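Local atomic coordinates of giding protein-mglB (Thermus thermophilus, PDB entry 1J3W), a protein that probably serves as an adaptor and guanine-nucleotide exchange factor of the Roadblock/LC7 family, acting in gliding motility. Residues R81-L94 and D97-E111. Numbering follows the deposited sequence.
Sequences RFQEEVHQGERMGL and DEAGEHALLVLVFDE
R81 reaches E98 because its CG sits between the backbone N and carbonyl carbon (chi1 62°) and the chain then runs extended to NE, while E98, itself extended beyond CG, rises to meet it. Two guanidinium nitrogens each hold one carboxylate oxygen: NE bonds OE2 of E98 at 3.0 Å, and NH2 donates to OE1 of E98. The two planes stand 83° apart, and both oxygens are met from above the carboxylate plane. Arginine suits this place because NH2 also donates to the backbone O of E101 (3.1 Å), and a water links NH1 to that same oxygen. OE1 of E101 is near enough to NH2 of R81 for charge attraction, but no N-H is aimed at it. A leucine in place of R81 would probably leave the E98 carboxylate without its countercharge and the E101 turn less firmly tied. Beside this network, Q83 NE2 gives OE2 of E98 a weak bond, and E98 N donates to Q83 O.

At the far end F109, also at chi1 near 60°, folds its ring over G93, whose CA lies 3.8 Å from the ring centroid in a CH-pi contact. With the ring so placed, a CB on G93 would run into F109 CZ, so glycine suits the position. Beneath the ring G93 and F109 form an antiparallel hydrogen-bonded pair, with G93 N to F109 O at 2.8 Å. On the opposite face of the sheet L94 CD1 meets CG1 of V106 at 3.6 Å, and M92 curls CE onto V108 CG1.

These contacts tie the meander 84-88, 93-98, 103-109 together. V106 and V108 pack on helix 56-69, F109 on helix 115-135, where K123 and S126 hold D97; strand 84-88 pairs with a strand of the second subunit, carrying the Roadblock/LC7 sheet across the interface.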
loop_
_atom_site.group_PDB
_atom_site.type_symbol
_atom_site.label_atom_id
_atom_site.label_comp_id
_atom_site.label_asym_id
_atom_site.label_seq_id
_atom_site.Cartn_x
_atom_site.Cartn_y
_atom_site.Cartn_z
ATOM N N ARG B 81 9.462 9.035 -4.989
ATOM C CA ARG B 81 9.079 8.417 -3.731
ATOM C C ARG B 81 9.448 9.370 -2.604
ATOM O O ARG B 81 10.185 10.331 -2.815
ATOM C CB ARG B 81 9.795 7.073 -3.555
ATOM C CG ARG B 81 11.306 7.151 -3.501
ATOM C CD ARG B 81 11.910 5.767 -3.716
ATOM N NE ARG B 81 13.344 5.734 -3.468
ATOM C CZ ARG B 81 14.122 4.691 -3.740
ATOM N NH1 ARG B 81 13.602 3.591 -4.276
ATOM N NH2 ARG B 81 15.417 4.740 -3.464
ATOM N N PHE B 82 8.909 9.127 -1.415
ATOM C CA PHE B 82 9.235 9.977 -0.281
ATOM C C PHE B 82 10.545 9.477 0.301
ATOM O O PHE B 82 10.731 8.277 0.484
ATOM C CB PHE B 82 8.131 9.909 0.773
ATOM C CG PHE B 82 6.833 10.509 0.320
ATOM C CD1 PHE B 82 6.750 11.862 0.012
ATOM C CD2 PHE B 82 5.695 9.721 0.197
ATOM C CE1 PHE B 82 5.547 12.423 -0.411
ATOM C CE2 PHE B 82 4.491 10.268 -0.225
ATOM C CZ PHE B 82 4.414 11.622 -0.529
ATOM N N GLN B 83 11.455 10.399 0.581
ATOM C CA GLN B 83 12.748 10.028 1.138
ATOM C C GLN B 83 12.712 9.916 2.654
ATOM O O GLN B 83 13.322 9.018 3.227
ATOM C CB GLN B 83 13.816 11.051 0.738
ATOM C CG GLN B 83 14.316 10.941 -0.703
ATOM C CD GLN B 83 13.252 11.266 -1.732
ATOM O OE1 GLN B 83 12.582 12.296 -1.645
ATOM N NE2 GLN B 83 13.101 10.395 -2.725
ATOM N N GLU B 84 11.985 10.824 3.298
ATOM C CA GLU B 84 11.891 10.851 4.751
ATOM C C GLU B 84 10.433 10.806 5.188
ATOM O O GLU B 84 9.586 11.485 4.610
ATOM C CB GLU B 84 12.552 12.133 5.266
ATOM C CG GLU B 84 12.724 12.238 6.765
ATOM C CD GLU B 84 13.407 13.533 7.162
ATOM O OE1 GLU B 84 12.902 14.610 6.784
ATOM O OE2 GLU B 84 14.449 13.481 7.848
ATOM N N GLU B 85 10.143 10.008 6.210
ATOM C CA GLU B 85 8.786 9.888 6.722
ATOM C C GLU B 85 8.778 9.804 8.238
ATOM O O GLU B 85 9.618 9.128 8.833
ATOM C CB GLU B 85 8.103 8.631 6.166
ATOM C CG GLU B 85 7.831 8.645 4.660
ATOM C CD GLU B 85 7.024 7.437 4.197
ATOM O OE1 GLU B 85 6.351 6.800 5.040
ATOM O OE2 GLU B 85 7.044 7.130 2.986
ATOM N N VAL B 86 7.826 10.491 8.861
ATOM C CA VAL B 86 7.679 10.454 10.312
ATOM C C VAL B 86 6.227 10.117 10.632
ATOM O O VAL B 86 5.312 10.734 10.090
ATOM C CB VAL B 86 8.030 11.808 10.963
ATOM C CG1 VAL B 86 7.753 11.750 12.457
ATOM C CG2 VAL B 86 9.489 12.141 10.713
ATOM N N HIS B 87 6.021 9.114 11.483
ATOM C CA HIS B 87 4.681 8.698 11.903
ATOM C C HIS B 87 4.656 8.839 13.412
ATOM O O HIS B 87 5.476 8.239 14.115
ATOM C CB HIS B 87 4.407 7.240 11.522
ATOM C CG HIS B 87 4.324 7.004 10.045
ATOM N ND1 HIS B 87 5.433 6.966 9.230
ATOM C CD2 HIS B 87 3.255 6.813 9.237
ATOM C CE1 HIS B 87 5.051 6.761 7.982
ATOM N NE2 HIS B 87 3.734 6.665 7.959
ATOM N N GLN B 88 3.713 9.628 13.911
ATOM C CA GLN B 88 3.626 9.893 15.336
ATOM C C GLN B 88 2.321 9.459 15.976
ATOM O O GLN B 88 1.242 9.840 15.522
ATOM C CB GLN B 88 3.820 11.389 15.575
ATOM C CG GLN B 88 3.825 11.801 17.036
ATOM C CD GLN B 88 5.128 11.465 17.724
ATOM O OE1 GLN B 88 6.179 12.011 17.384
ATOM N NE2 GLN B 88 5.071 10.562 18.695
ATOM N N GLY B 89 2.434 8.663 17.034
ATOM C CA GLY B 89 1.265 8.229 17.774
ATOM C C GLY B 89 1.198 9.074 19.036
ATOM O O GLY B 89 1.819 10.136 19.106
ATOM N N GLU B 90 0.458 8.614 20.039
ATOM C CA GLU B 90 0.338 9.356 21.288
ATOM C C GLU B 90 1.643 9.306 22.068
ATOM O O GLU B 90 2.055 10.297 22.669
ATOM C CB GLU B 90 -0.789 8.771 22.142
ATOM C CG GLU B 90 -2.190 9.058 21.622
ATOM C CD GLU B 90 -2.659 10.466 21.945
ATOM O OE1 GLU B 90 -2.006 11.435 21.504
ATOM O OE2 GLU B 90 -3.685 10.602 22.646
ATOM N N ARG B 91 2.290 8.147 22.046
ATOM C CA ARG B 91 3.540 7.959 22.769
ATOM C C ARG B 91 4.678 7.518 21.854
ATOM O O ARG B 91 5.792 8.041 21.935
ATOM C CB ARG B 91 3.343 6.911 23.866
ATOM C CG ARG B 91 2.243 7.253 24.862
ATOM C CD ARG B 91 1.950 6.085 25.793
ATOM N NE ARG B 91 1.366 4.945 25.086
ATOM C CZ ARG B 91 0.171 4.955 24.503
ATOM N NH1 ARG B 91 -0.578 6.050 24.539
ATOM N NH2 ARG B 91 -0.278 3.872 23.884
ATOM N N MET B 92 4.386 6.560 20.981
ATOM C CA MET B 92 5.383 6.011 20.068
ATOM C C MET B 92 5.453 6.712 18.718
ATOM O O MET B 92 4.436 7.143 18.177
ATOM C CB MET B 92 5.106 4.529 19.817
ATOM C CG MET B 92 5.080 3.656 21.060
ATOM S SD MET B 92 6.588 3.773 22.025
ATOM C CE MET B 92 7.766 3.112 20.908
ATOM N N GLY B 93 6.668 6.790 18.181
ATOM C CA GLY B 93 6.903 7.405 16.890
ATOM C C GLY B 93 7.828 6.554 16.038
ATOM O O GLY B 93 8.563 5.692 16.542
ATOM N N LEU B 94 7.790 6.805 14.735
ATOM C CA LEU B 94 8.602 6.077 13.773
ATOM C C LEU B 94 9.221 7.055 12.785
ATOM O O LEU B 94 8.529 7.898 12.218
ATOM C CB LEU B 94 7.716 5.074 13.022
ATOM C CG LEU B 94 8.331 4.185 11.943
ATOM C CD1 LEU B 94 9.264 3.178 12.582
ATOM C CD2 LEU B 94 7.215 3.465 11.190
ATOM N N ASP B 97 14.114 6.961 6.880
ATOM C CA ASP B 97 14.799 7.794 5.905
ATOM C C ASP B 97 15.607 6.900 4.976
ATOM O O ASP B 97 16.135 5.869 5.389
ATOM C CB ASP B 97 15.713 8.800 6.616
ATOM C CG ASP B 97 16.237 9.885 5.682
ATOM O OD1 ASP B 97 15.599 10.155 4.641
ATOM O OD2 ASP B 97 17.283 10.482 6.000
ATOM N N GLU B 98 15.674 7.285 3.710
ATOM C CA GLU B 98 16.423 6.513 2.737
ATOM C C GLU B 98 17.906 6.507 3.059
ATOM O O GLU B 98 18.488 7.543 3.393
ATOM C CB GLU B 98 16.220 7.082 1.331
ATOM C CG GLU B 98 14.947 6.633 0.650
ATOM C CD GLU B 98 14.865 7.110 -0.788
ATOM O OE1 GLU B 98 15.878 6.999 -1.508
ATOM O OE2 GLU B 98 13.788 7.585 -1.198
ATOM N N ALA B 99 18.509 5.327 2.968
ATOM C CA ALA B 99 19.940 5.163 3.201
ATOM C C ALA B 99 20.450 4.632 1.869
ATOM O O ALA B 99 20.741 3.446 1.723
ATOM C CB ALA B 99 20.189 4.154 4.313
ATOM N N GLY B 100 20.538 5.524 0.892
ATOM C CA GLY B 100 20.976 5.111 -0.424
ATOM C C GLY B 100 19.756 4.651 -1.193
ATOM O O GLY B 100 18.630 4.741 -0.702
ATOM N N GLU B 101 19.970 4.133 -2.393
ATOM C CA GLU B 101 18.866 3.692 -3.227
ATOM C C GLU B 101 18.208 2.374 -2.841
ATOM O O GLU B 101 17.066 2.126 -3.218
ATOM C CB GLU B 101 19.329 3.603 -4.683
ATOM C CG GLU B 101 19.637 4.949 -5.309
ATOM C CD GLU B 101 18.430 5.864 -5.314
ATOM O OE1 GLU B 101 17.400 5.485 -5.912
ATOM O OE2 GLU B 101 18.507 6.961 -4.718
ATOM N N HIS B 102 18.902 1.535 -2.080
ATOM C CA HIS B 102 18.334 0.236 -1.744
ATOM C C HIS B 102 18.142 -0.103 -0.276
ATOM O O HIS B 102 17.871 -1.258 0.053
ATOM C CB HIS B 102 19.173 -0.868 -2.390
ATOM C CG HIS B 102 19.415 -0.661 -3.852
ATOM N ND1 HIS B 102 20.494 0.046 -4.336
ATOM C CD2 HIS B 102 18.698 -1.041 -4.936
ATOM C CE1 HIS B 102 20.432 0.093 -5.655
ATOM N NE2 HIS B 102 19.351 -0.558 -6.044
ATOM N N ALA B 103 18.271 0.880 0.607
ATOM C CA ALA B 103 18.097 0.602 2.026
ATOM C C ALA B 103 17.371 1.732 2.742
ATOM O O ALA B 103 17.244 2.836 2.216
ATOM C CB ALA B 103 19.450 0.345 2.683
ATOM N N LEU B 104 16.904 1.435 3.949
ATOM C CA LEU B 104 16.164 2.394 4.757
ATOM C C LEU B 104 16.629 2.363 6.202
ATOM O O LEU B 104 16.861 1.289 6.759
ATOM C CB LEU B 104 14.673 2.050 4.744
ATOM C CG LEU B 104 13.936 2.027 3.402
ATOM C CD1 LEU B 104 12.587 1.342 3.556
ATOM C CD2 LEU B 104 13.763 3.445 2.898
ATOM N N LEU B 105 16.764 3.543 6.797
ATOM C CA LEU B 105 17.121 3.661 8.206
ATOM C C LEU B 105 15.790 3.777 8.939
ATOM O O LEU B 105 14.927 4.554 8.533
ATOM C CB LEU B 105 17.932 4.927 8.477
ATOM C CG LEU B 105 18.016 5.280 9.971
ATOM C CD1 LEU B 105 18.853 4.242 10.716
ATOM C CD2 LEU B 105 18.603 6.663 10.131
ATOM N N VAL B 106 15.624 3.005 10.003
ATOM C CA VAL B 106 14.394 3.029 10.787
ATOM C C VAL B 106 14.714 3.307 12.256
ATOM O O VAL B 106 15.574 2.655 12.839
ATOM C CB VAL B 106 13.655 1.672 10.717
ATOM C CG1 VAL B 106 12.370 1.734 11.539
ATOM C CG2 VAL B 106 13.354 1.311 9.260
ATOM N N LEU B 107 14.044 4.298 12.838
ATOM C CA LEU B 107 14.227 4.604 14.254
ATOM C C LEU B 107 12.862 4.557 14.917
ATOM O O LEU B 107 11.911 5.175 14.439
ATOM C CB LEU B 107 14.827 5.998 14.464
ATOM C CG LEU B 107 16.233 6.258 13.921
ATOM C CD1 LEU B 107 16.642 7.703 14.199
ATOM C CD2 LEU B 107 17.221 5.301 14.586
ATOM N N VAL B 108 12.762 3.798 16.000
ATOM C CA VAL B 108 11.522 3.701 16.767
ATOM C C VAL B 108 11.816 4.461 18.050
ATOM O O VAL B 108 12.824 4.199 18.716
ATOM C CB VAL B 108 11.173 2.243 17.106
ATOM C CG1 VAL B 108 9.969 2.202 18.047
ATOM C CG2 VAL B 108 10.879 1.474 15.826
ATOM N N PHE B 109 10.944 5.397 18.403
ATOM C CA PHE B 109 11.191 6.204 19.588
ATOM C C PHE B 109 9.933 6.482 20.386
ATOM O O PHE B 109 8.821 6.274 19.902
ATOM C CB PHE B 109 11.859 7.526 19.166
ATOM C CG PHE B 109 11.030 8.367 18.218
ATOM C CD1 PHE B 109 10.168 9.348 18.703
ATOM C CD2 PHE B 109 11.116 8.179 16.836
ATOM C CE1 PHE B 109 9.402 10.130 17.827
ATOM C CE2 PHE B 109 10.357 8.954 15.954
ATOM C CZ PHE B 109 9.500 9.929 16.448
ATOM N N ASP B 110 10.122 6.916 21.626
ATOM C CA ASP B 110 9.002 7.264 22.488
ATOM C C ASP B 110 9.164 8.721 22.914
ATOM O O ASP B 110 9.952 9.461 22.314
ATOM C CB ASP B 110 8.900 6.297 23.689
ATOM C CG ASP B 110 10.118 6.318 24.593
ATOM O OD1 ASP B 110 10.371 5.296 25.268
ATOM O OD2 ASP B 110 10.810 7.344 24.652
ATOM N N GLU B 111 8.415 9.147 23.925
ATOM C CA GLU B 111 8.479 10.536 24.366
ATOM C C GLU B 111 9.833 10.991 24.894
ATOM O O GLU B 111 10.087 12.191 24.987
ATOM C CB GLU B 111 7.410 10.813 25.430
ATOM C CG GLU B 111 7.442 9.849 26.598
ATOM C CD GLU B 111 6.402 8.759 26.470
ATOM O OE1 GLU B 111 5.219 9.039 26.763
ATOM O OE2 GLU B 111 6.763 7.632 26.065
HETATM O O HOH W 1 15.615 1.579 -5.353
#